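Local atomic coordinates of N-acetylglucosaminidase (Paenibacillus barengoltzii, PDB entry 6INX), a protein that probably hydrolyses glycosidic bonds of N-acetylglucosamine-containing glycans, as a TIM-barrel glycoside hydrolase of family 18. Residues 24-28 against 335-339; 111-115 against 163-168; 126-131 against 167-173. One frame throughout, in Å; residues are numbered along the deposited sequence.

Contact 1: residues 24-28 against 335-339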
loop_
_atom_site.group_PDB
_atom_site.type_symbol
_atom_site.label_atom_id
_atom_site.label_comp_id
_atom_site.label_asym_id
_atom_site.label_seq_id
_atom_site.Cartn_x
_atom_site.Cartn_y
_atom_site.Cartn_z
ATOM N N LEU A 24 11.860 -18.316 -30.636
ATOM C CA LEU A 24 11.194 -19.469 -30.041
ATOM C C LEU A 24 12.174 -20.354 -29.290
ATOM O O LEU A 24 11.814 -20.941 -28.263
ATOM C CB LEU A 24 10.463 -20.273 -31.123
ATOM C CG LEU A 24 9.259 -19.566 -31.752
ATOM C CD1 LEU A 24 8.862 -20.197 -33.090
ATOM C CD2 LEU A 24 8.076 -19.563 -30.801
ATOM N N LYS A 25 13.416 -20.450 -29.771
ATOM C CA LYS A 25 14.401 -21.300 -29.116
ATOM C C LYS A 25 14.893 -20.708 -27.803
ATOM O O LYS A 25 15.492 -21.431 -27.001
ATOM C CB LYS A 25 15.588 -21.546 -30.049
ATOM C CG LYS A 25 15.275 -22.452 -31.228
ATOM C CD LYS A 25 15.860 -23.841 -31.034
ATOM C CE LYS A 25 15.428 -24.781 -32.157
ATOM N NZ LYS A 25 15.577 -26.215 -31.786
ATOM N N LYS A 26 14.655 -19.421 -27.570
ATOM C CA LYS A 26 15.054 -18.775 -26.328
ATOM C C LYS A 26 14.009 -18.896 -25.232
ATOM O O LYS A 26 14.327 -18.644 -24.064
ATOM C CB LYS A 26 15.377 -17.297 -26.580
ATOM C CG LYS A 26 16.553 -17.113 -27.531
ATOM C CD LYS A 26 16.833 -15.656 -27.839
ATOM C CE LYS A 26 17.915 -15.535 -28.915
ATOM N NZ LYS A 26 18.072 -14.137 -29.398
ATOM N N LEU A 27 12.783 -19.264 -25.578
ATOM C CA LEU A 27 11.697 -19.394 -24.622
ATOM C C LEU A 27 11.510 -20.849 -24.215
ATOM O O LEU A 27 11.731 -21.772 -25.006
ATOM C CB LEU A 27 10.396 -18.886 -25.249
ATOM C CG LEU A 27 10.396 -17.417 -25.677
ATOM C CD1 LEU A 27 9.197 -17.108 -26.557
ATOM C CD2 LEU A 27 10.412 -16.522 -24.455
ATOM N N THR A 28 11.105 -21.052 -22.966
ATOM C CA THR A 28 10.609 -22.356 -22.549
ATOM C C THR A 28 9.094 -22.429 -22.577
ATOM O O THR A 28 8.536 -23.511 -22.790
ATOM C CB THR A 28 11.117 -22.721 -21.147
ATOM O OG1 THR A 28 10.569 -21.823 -20.173
ATOM C CG2 THR A 28 12.634 -22.639 -21.088
ATOM N N LEU A 335 14.355 -9.670 -24.298
ATOM C CA LEU A 335 14.305 -11.129 -24.338
ATOM C C LEU A 335 15.707 -11.729 -24.399
ATOM O O LEU A 335 15.995 -12.728 -23.729
ATOM C CB LEU A 335 13.463 -11.603 -25.520
ATOM C CG LEU A 335 13.472 -13.117 -25.779
ATOM C CD1 LEU A 335 13.115 -13.916 -24.523
ATOM C CD2 LEU A 335 12.530 -13.453 -26.915
ATOM N N ASP A 336 16.604 -11.126 -25.182
ATOM C CA ASP A 336 17.980 -11.617 -25.214
ATOM C C ASP A 336 18.630 -11.549 -23.834
ATOM O O ASP A 336 19.297 -12.497 -23.402
ATOM C CB ASP A 336 18.788 -10.809 -26.227
ATOM C CG ASP A 336 19.625 -11.682 -27.128
ATOM O OD1 ASP A 336 19.262 -12.862 -27.319
ATOM O OD2 ASP A 336 20.653 -11.191 -27.642
ATOM N N ALA A 337 18.430 -10.439 -23.116
ATOM C CA ALA A 337 19.000 -10.302 -21.782
ATOM C C ALA A 337 18.464 -11.367 -20.834
ATOM O O ALA A 337 19.212 -11.923 -20.020
ATOM C CB ALA A 337 18.706 -8.904 -21.234
ATOM N N LEU A 338 17.162 -11.664 -20.922
ATOM C CA LEU A 338 16.575 -12.707 -20.092
ATOM C C LEU A 338 17.164 -14.068 -20.437
ATOM O O LEU A 338 17.549 -14.843 -19.548
ATOM C CB LEU A 338 15.056 -12.715 -20.297
ATOM C CG LEU A 338 14.189 -13.330 -19.213
ATOM C CD1 LEU A 338 14.425 -12.586 -17.929
ATOM C CD2 LEU A 338 12.722 -13.237 -19.625
ATOM N N TYR A 339 17.239 -14.378 -21.732
ATOM C CA TYR A 339 17.798 -15.651 -22.173
ATOM C C TYR A 339 19.244 -15.819 -21.717
ATOM O O TYR A 339 19.632 -16.887 -21.227
ATOM C CB TYR A 339 17.696 -15.740 -23.695
ATOM C CG TYR A 339 18.370 -16.953 -24.281
ATOM C CD1 TYR A 339 17.832 -18.221 -24.102
ATOM C CD2 TYR A 339 19.539 -16.830 -25.018
ATOM C CE1 TYR A 339 18.445 -19.337 -24.635
ATOM C CE2 TYR A 339 20.158 -17.938 -25.555
ATOM C CZ TYR A 339 19.605 -19.188 -25.361
ATOM O OH TYR A 339 20.217 -20.300 -25.898
#
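In the outer layer of the TIM barrel, the loop that leads from helix 21-24 into strand 29-38 meets helix 333-341, the last helix of the chain, at the end of the barrel where its strands begin. The loop folds as a type I beta turn from Leu24 to Leu27, closed by a weak bond from Leu27 N to Leu24 O (3.3 Å). Leu24 points away from the helix, and Lys25 lends little more than its carbonyl, with O 4.3 Å from Tyr339 CE1. Lys26 does most of the work. Its extended side chain lies against the aromatic ring, with Lys26 CB 3.6 Å from Tyr339 CD1, before NZ reaches Asp336 in a salt bridge; Glu22, in helix 21-24, gives the same NZ a second carboxylate partner. Leu27 turns to the barrel instead, where it and Leu335 both rest on Phe323 of strand 320-324; CD2 of Leu27 lies 3.8 Å from CD1 of Leu335. Thr28 leads into strand 29-38, with backbone hydrogen bonds to Val7 and Thr64. Two measures fix the lysine: Lys26 CG sits 3.8 Å from the Tyr339 ring centroid, 13° off the ring normal, in a CH-pi contact, and Lys26 NZ is 2.7 Å from Asp336 OD1.

Contact 2: residues 111-115 against 163-168; sequences EYPCY and YYIDGT
Residues 111-115 form a loop with a cis Glu111-Tyr112 peptide and a type II beta turn from Tyr112 to Tyr115 (Tyr115 N to Tyr112 O, 2.9 Å); Cys114 has positive phi. Residues 163-166 end a helix, which Gly167 leaves. CA atoms lie 7.2 Å apart for Tyr112 and Tyr164, 5.5 Å for Cys114 and Gly167. Aromatic contacts dominate: Tyr163 (chi1 p) turns its edge to the faces of Tyr112 (m; centroids 5.0 Å, planes 58°) and Tyr115 (m; 5.5 Å, 83°), while Tyr164 (t) CD2 comes within 3.7 Å of Tyr112 CD1. Of the polar links, Tyr115 OH donates to Tyr163 O (2.6 Å), and water 1 donates to Pro113 O (2.8 Å) and, weakly, to Tyr164 O (3.4 Å). Sterically, a CB on Gly167 would lie 2.7 Å from Pro113 O, a clash. Asp166 OD2 pairs with Arg210 of the second subunit. This aromatic cluster joins the TIM-barrel loop after strand 105-109 to short helix 162-166, beside Glu111, which ends the DxxDxDxE motif and is probably the catalytic acid, as in other family 18 enzymes.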
loop_
_atom_site.group_PDB
_atom_site.type_symbol
_atom_site.label_atom_id
_atom_site.label_comp_id
_atom_site.label_asym_id
_atom_site.label_seq_id
_atom_site.Cartn_x
_atom_site.Cartn_y
_atom_site.Cartn_z
ATOM N N GLU A 111 -7.886 -11.590 -12.045
ATOM C CA GLU A 111 -7.279 -10.460 -11.346
ATOM C C GLU A 111 -8.365 -9.687 -10.608
ATOM O O GLU A 111 -8.915 -8.734 -11.159
ATOM C CB GLU A 111 -6.527 -9.579 -12.365
ATOM C CG GLU A 111 -5.427 -10.361 -13.095
ATOM C CD GLU A 111 -4.577 -9.509 -14.033
ATOM O OE1 GLU A 111 -4.633 -8.272 -13.958
ATOM O OE2 GLU A 111 -3.835 -10.096 -14.853
ATOM N N TYR A 112 -8.700 -10.086 -9.379
ATOM C CA TYR A 112 -8.073 -11.170 -8.615
ATOM C C TYR A 112 -9.169 -11.736 -7.709
ATOM O O TYR A 112 -10.132 -11.029 -7.413
ATOM C CB TYR A 112 -6.963 -10.630 -7.695
ATOM C CG TYR A 112 -6.009 -9.631 -8.320
ATOM C CD1 TYR A 112 -4.859 -10.052 -8.987
ATOM C CD2 TYR A 112 -6.255 -8.262 -8.227
ATOM C CE1 TYR A 112 -3.982 -9.120 -9.561
ATOM C CE2 TYR A 112 -5.398 -7.347 -8.785
ATOM C CZ TYR A 112 -4.267 -7.771 -9.441
ATOM O OH TYR A 112 -3.434 -6.816 -9.997
ATOM N N PRO A 113 -9.021 -12.967 -7.215
ATOM C CA PRO A 113 -10.024 -13.508 -6.285
ATOM C C PRO A 113 -10.232 -12.574 -5.100
ATOM O O PRO A 113 -9.267 -12.153 -4.458
ATOM C CB PRO A 113 -9.405 -14.838 -5.836
ATOM C CG PRO A 113 -8.505 -15.245 -6.967
ATOM C CD PRO A 113 -7.949 -13.941 -7.511
ATOM N N CYS A 114 -11.500 -12.210 -4.849
ATOM C CA CYS A 114 -11.980 -11.328 -3.781
ATOM C C CYS A 114 -11.945 -9.846 -4.141
ATOM O O CYS A 114 -12.435 -9.025 -3.355
ATOM C CB CYS A 114 -11.281 -11.540 -2.423
ATOM S SG CYS A 114 -11.381 -13.218 -1.743
ATOM N N TYR A 115 -11.384 -9.479 -5.289
ATOM C CA TYR A 115 -11.137 -8.082 -5.640
ATOM C C TYR A 115 -11.901 -7.700 -6.899
ATOM O O TYR A 115 -11.763 -8.349 -7.940
ATOM C CB TYR A 115 -9.631 -7.815 -5.779
ATOM C CG TYR A 115 -8.951 -8.074 -4.461
ATOM C CD1 TYR A 115 -9.036 -7.144 -3.435
ATOM C CD2 TYR A 115 -8.296 -9.270 -4.209
ATOM C CE1 TYR A 115 -8.463 -7.375 -2.210
ATOM C CE2 TYR A 115 -7.715 -9.517 -2.978
ATOM C CZ TYR A 115 -7.805 -8.563 -1.980
ATOM O OH TYR A 115 -7.238 -8.812 -0.746
ATOM N N TYR A 163 -2.472 -7.987 -0.587
ATOM C CA TYR A 163 -3.880 -8.214 -0.905
ATOM C C TYR A 163 -4.096 -9.588 -1.522
ATOM O O TYR A 163 -5.119 -10.238 -1.267
ATOM C CB TYR A 163 -4.416 -7.117 -1.839
ATOM C CG TYR A 163 -3.788 -7.113 -3.220
ATOM C CD1 TYR A 163 -2.685 -6.317 -3.504
ATOM C CD2 TYR A 163 -4.285 -7.920 -4.242
ATOM C CE1 TYR A 163 -2.101 -6.324 -4.764
ATOM C CE2 TYR A 163 -3.691 -7.935 -5.506
ATOM C CZ TYR A 163 -2.601 -7.133 -5.749
ATOM O OH TYR A 163 -2.008 -7.136 -6.990
ATOM N N TYR A 164 -3.162 -10.038 -2.366
ATOM C CA TYR A 164 -3.406 -11.276 -3.101
ATOM C C TYR A 164 -3.330 -12.479 -2.171
ATOM O O TYR A 164 -4.155 -13.403 -2.267
ATOM C CB TYR A 164 -2.424 -11.423 -4.265
ATOM C CG TYR A 164 -2.828 -12.551 -5.194
ATOM C CD1 TYR A 164 -2.370 -13.850 -4.968
ATOM C CD2 TYR A 164 -3.693 -12.323 -6.263
ATOM C CE1 TYR A 164 -2.741 -14.895 -5.800
ATOM C CE2 TYR A 164 -4.078 -13.360 -7.108
ATOM C CZ TYR A 164 -3.600 -14.642 -6.865
ATOM O OH TYR A 164 -3.974 -15.682 -7.689
ATOM N N ILE A 165 -2.356 -12.468 -1.258
ATOM C CA ILE A 165 -2.263 -13.490 -0.223
ATOM C C ILE A 165 -3.538 -13.515 0.606
ATOM O O ILE A 165 -4.070 -14.584 0.928
ATOM C CB ILE A 165 -1.027 -13.212 0.654
ATOM C CG1 ILE A 165 0.249 -13.190 -0.194
ATOM C CG2 ILE A 165 -0.933 -14.225 1.795
ATOM C CD1 ILE A 165 0.584 -14.527 -0.823
ATOM N N ASP A 166 -4.056 -12.331 0.960
ATOM C CA ASP A 166 -5.236 -12.249 1.807
ATOM C C ASP A 166 -6.489 -12.740 1.099
ATOM O O ASP A 166 -7.445 -13.133 1.772
ATOM C CB ASP A 166 -5.454 -10.807 2.277
ATOM C CG ASP A 166 -4.356 -10.317 3.212
ATOM O OD1 ASP A 166 -3.564 -11.154 3.696
ATOM O OD2 ASP A 166 -4.299 -9.099 3.476
ATOM N N GLY A 167 -6.512 -12.729 -0.233
ATOM C CA GLY A 167 -7.670 -13.184 -0.974
ATOM C C GLY A 167 -7.589 -14.600 -1.493
ATOM O O GLY A 167 -8.491 -15.025 -2.228
ATOM N N THR A 168 -6.551 -15.355 -1.125
ATOM C CA THR A 168 -6.361 -16.711 -1.629
ATOM C C THR A 168 -5.869 -17.616 -0.505
ATOM O O THR A 168 -5.566 -17.164 0.605
ATOM C CB THR A 168 -5.334 -16.740 -2.765
ATOM O OG1 THR A 168 -4.109 -16.174 -2.293
ATOM C CG2 THR A 168 -5.815 -15.924 -3.952
HETATM O O HOH W 1 -6.456 -12.290 -4.548
#

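Contact 3: residues 126-131 against 167-173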
loop_
_atom_site.group_PDB
_atom_site.type_symbol
_atom_site.label_atom_id
_atom_site.label_comp_id
_atom_site.label_asym_id
_atom_site.label_seq_id
_atom_site.Cartn_x
_atom_site.Cartn_y
_atom_site.Cartn_z
ATOM N N ASP A 126 -14.673 -15.941 -2.877
ATOM C CA ASP A 126 -13.668 -16.267 -3.889
ATOM C C ASP A 126 -12.431 -16.912 -3.273
ATOM O O ASP A 126 -11.717 -17.656 -3.953
ATOM C CB ASP A 126 -13.208 -15.007 -4.629
ATOM C CG ASP A 126 -14.282 -14.353 -5.459
ATOM O OD1 ASP A 126 -15.336 -14.971 -5.754
ATOM O OD2 ASP A 126 -14.038 -13.193 -5.844
ATOM N N LYS A 127 -12.131 -16.598 -2.013
ATOM C CA LYS A 127 -10.920 -17.144 -1.401
ATOM C C LYS A 127 -10.963 -18.668 -1.360
ATOM O O LYS A 127 -10.016 -19.341 -1.785
ATOM C CB LYS A 127 -10.740 -16.540 -0.008
ATOM C CG LYS A 127 -9.503 -17.028 0.721
ATOM C CD LYS A 127 -9.228 -16.163 1.931
ATOM C CE LYS A 127 -8.075 -16.721 2.750
ATOM N NZ LYS A 127 -7.729 -15.767 3.844
ATOM N N ALA A 128 -12.069 -19.236 -0.878
ATOM C CA ALA A 128 -12.203 -20.687 -0.909
ATOM C C ALA A 128 -12.511 -21.190 -2.315
ATOM O O ALA A 128 -12.002 -22.239 -2.727
ATOM C CB ALA A 128 -13.295 -21.123 0.074
ATOM N N ASN A 129 -13.304 -20.431 -3.085
ATOM C CA ASN A 129 -13.771 -20.928 -4.379
ATOM C C ASN A 129 -12.646 -21.000 -5.410
ATOM O O ASN A 129 -12.696 -21.839 -6.315
ATOM C CB ASN A 129 -14.922 -20.056 -4.901
ATOM C CG ASN A 129 -16.186 -20.230 -4.101
ATOM O OD1 ASN A 129 -16.313 -21.176 -3.331
ATOM N ND2 ASN A 129 -17.117 -19.314 -4.259
ATOM N N PHE A 130 -11.633 -20.130 -5.295
ATOM C CA PHE A 130 -10.485 -20.183 -6.204
ATOM C C PHE A 130 -9.743 -21.508 -6.070
ATOM O O PHE A 130 -9.357 -22.120 -7.075
ATOM C CB PHE A 130 -9.569 -18.992 -5.886
ATOM C CG PHE A 130 -8.365 -18.826 -6.790
ATOM C CD1 PHE A 130 -8.491 -18.767 -8.178
ATOM C CD2 PHE A 130 -7.102 -18.634 -6.228
ATOM C CE1 PHE A 130 -7.385 -18.549 -8.984
ATOM C CE2 PHE A 130 -5.992 -18.419 -7.027
ATOM C CZ PHE A 130 -6.129 -18.376 -8.408
ATOM N N THR A 131 -9.555 -21.976 -4.834
ATOM C CA THR A 131 -8.914 -23.268 -4.620
ATOM C C THR A 131 -9.735 -24.382 -5.249
ATOM O O THR A 131 -9.188 -25.268 -5.912
ATOM C CB THR A 131 -8.774 -23.521 -3.126
ATOM O OG1 THR A 131 -8.064 -22.428 -2.533
ATOM C CG2 THR A 131 -8.003 -24.822 -2.889
ATOM N N GLY A 167 -6.512 -12.729 -0.233
ATOM C CA GLY A 167 -7.670 -13.184 -0.974
ATOM C C GLY A 167 -7.589 -14.600 -1.493
ATOM O O GLY A 167 -8.491 -15.025 -2.228
ATOM N N THR A 168 -6.551 -15.355 -1.125
ATOM C CA THR A 168 -6.361 -16.711 -1.629
ATOM C C THR A 168 -5.869 -17.616 -0.505
ATOM O O THR A 168 -5.566 -17.164 0.605
ATOM C CB THR A 168 -5.334 -16.740 -2.765
ATOM O OG1 THR A 168 -4.109 -16.174 -2.293
ATOM C CG2 THR A 168 -5.815 -15.924 -3.952
ATOM N N GLU A 169 -5.783 -18.905 -0.818
ATOM C CA GLU A 169 -5.226 -19.938 0.060
ATOM C C GLU A 169 -4.008 -20.534 -0.642
ATOM O O GLU A 169 -4.072 -21.652 -1.150
ATOM C CB GLU A 169 -6.283 -21.036 0.330
ATOM C CG GLU A 169 -7.604 -20.544 0.898
ATOM C CD GLU A 169 -8.697 -21.624 0.935
ATOM O OE1 GLU A 169 -8.693 -22.557 0.098
ATOM O OE2 GLU A 169 -9.580 -21.534 1.810
ATOM N N MET A 170 -2.900 -19.786 -0.677
ATOM C CA MET A 170 -1.816 -20.140 -1.589
ATOM C C MET A 170 -1.174 -21.481 -1.251
ATOM O O MET A 170 -0.698 -22.172 -2.156
ATOM C CB MET A 170 -0.776 -19.022 -1.657
ATOM C CG MET A 170 -1.224 -17.815 -2.495
ATOM S SD MET A 170 -1.832 -18.222 -4.155
ATOM C CE MET A 170 -0.440 -19.182 -4.763
ATOM N N ALA A 171 -1.170 -21.876 0.024
ATOM C CA ALA A 171 -0.599 -23.172 0.377
ATOM C C ALA A 171 -1.396 -24.311 -0.241
ATOM O O ALA A 171 -0.829 -25.357 -0.575
ATOM C CB ALA A 171 -0.553 -23.324 1.897
ATOM N N GLU A 172 -2.708 -24.121 -0.402
ATOM C CA GLU A 172 -3.541 -25.111 -1.078
ATOM C C GLU A 172 -3.481 -24.936 -2.592
ATOM O O GLU A 172 -3.338 -25.910 -3.337
ATOM C CB GLU A 172 -4.986 -24.975 -0.600
ATOM C CG GLU A 172 -5.191 -25.219 0.888
ATOM C CD GLU A 172 -4.768 -26.612 1.312
ATOM O OE1 GLU A 172 -4.024 -26.729 2.308
ATOM O OE2 GLU A 172 -5.170 -27.587 0.643
ATOM N N VAL A 173 -3.609 -23.690 -3.052
ATOM C CA VAL A 173 -3.598 -23.378 -4.482
ATOM C C VAL A 173 -2.382 -23.993 -5.175
ATOM O O VAL A 173 -2.490 -24.586 -6.259
ATOM C CB VAL A 173 -3.634 -21.850 -4.666
ATOM C CG1 VAL A 173 -3.186 -21.444 -6.061
ATOM C CG2 VAL A 173 -5.029 -21.296 -4.329
HETATM O O HOH W 2 -7.552 -19.719 -2.914
HETATM O O HOH W 3 -4.751 -15.975 3.377
#
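This buried contact sets the first turns of helix 126-148 against the linker 167-169 between helices 162-166 and 170-173, and against the latter helix, on the outside of the TIM barrel. The nearest CA pairs are Lys127 with Thr168 (4.6 Å) and Thr131 with Val173 (5.3 Å). Phe130 forms the apolar side, its CD2 lying 3.8 Å from Thr168 CG2 and 3.9 Å from Val173 CG2; Phe130 and Val173 both also touch Ile156 of strand 153-159. The polar side centres on Glu169, the N-cap residue of helix 170-173, whose OE1 accepts a hydrogen bond from Thr131 OG1 (2.7 Å). Water 2 links Thr131 and Glu169 again and brings in Lys127: it donates to Lys127 O (2.7 Å) and Thr131 OG1 (2.8 Å) and accepts from Glu169 N (2.9 Å). Water 3 bridges Lys127 NZ (3.0 Å) and Thr168 O (3.1 Å). Gly167 O, buried without a conventional partner, faces Lys127 CA at 3.3 Å in a CA-H...O contact. Much of the polar bonding thus passes through waters, while direct hydrogen bonding between the segments rests on one hydroxyl-carboxylate bond, from Thr131 to Glu169.

In the fold
Contacts 2 and 3 are neighbours, their centres 8 Å apart, and share Gly167 and Thr168: the Gly167 end of helix 162-166 packs against both loop 111-115 and the start of helix 126-148. Cys114 N, 2.9 Å from Asp126 OD2 in a probable hydrogen bond, joins the two directly. Contact 2 is the one beside the probable active site, since it includes Glu111 of the family motif, and it reaches the second subunit, whereas no other chain of the assembly touches contacts 1 and 3. Contact 1 lies across the chain's centre from both, about 31 Å from contact 2 and 32 Å from contact 3 between centres; its segments enclose the other two in sequence.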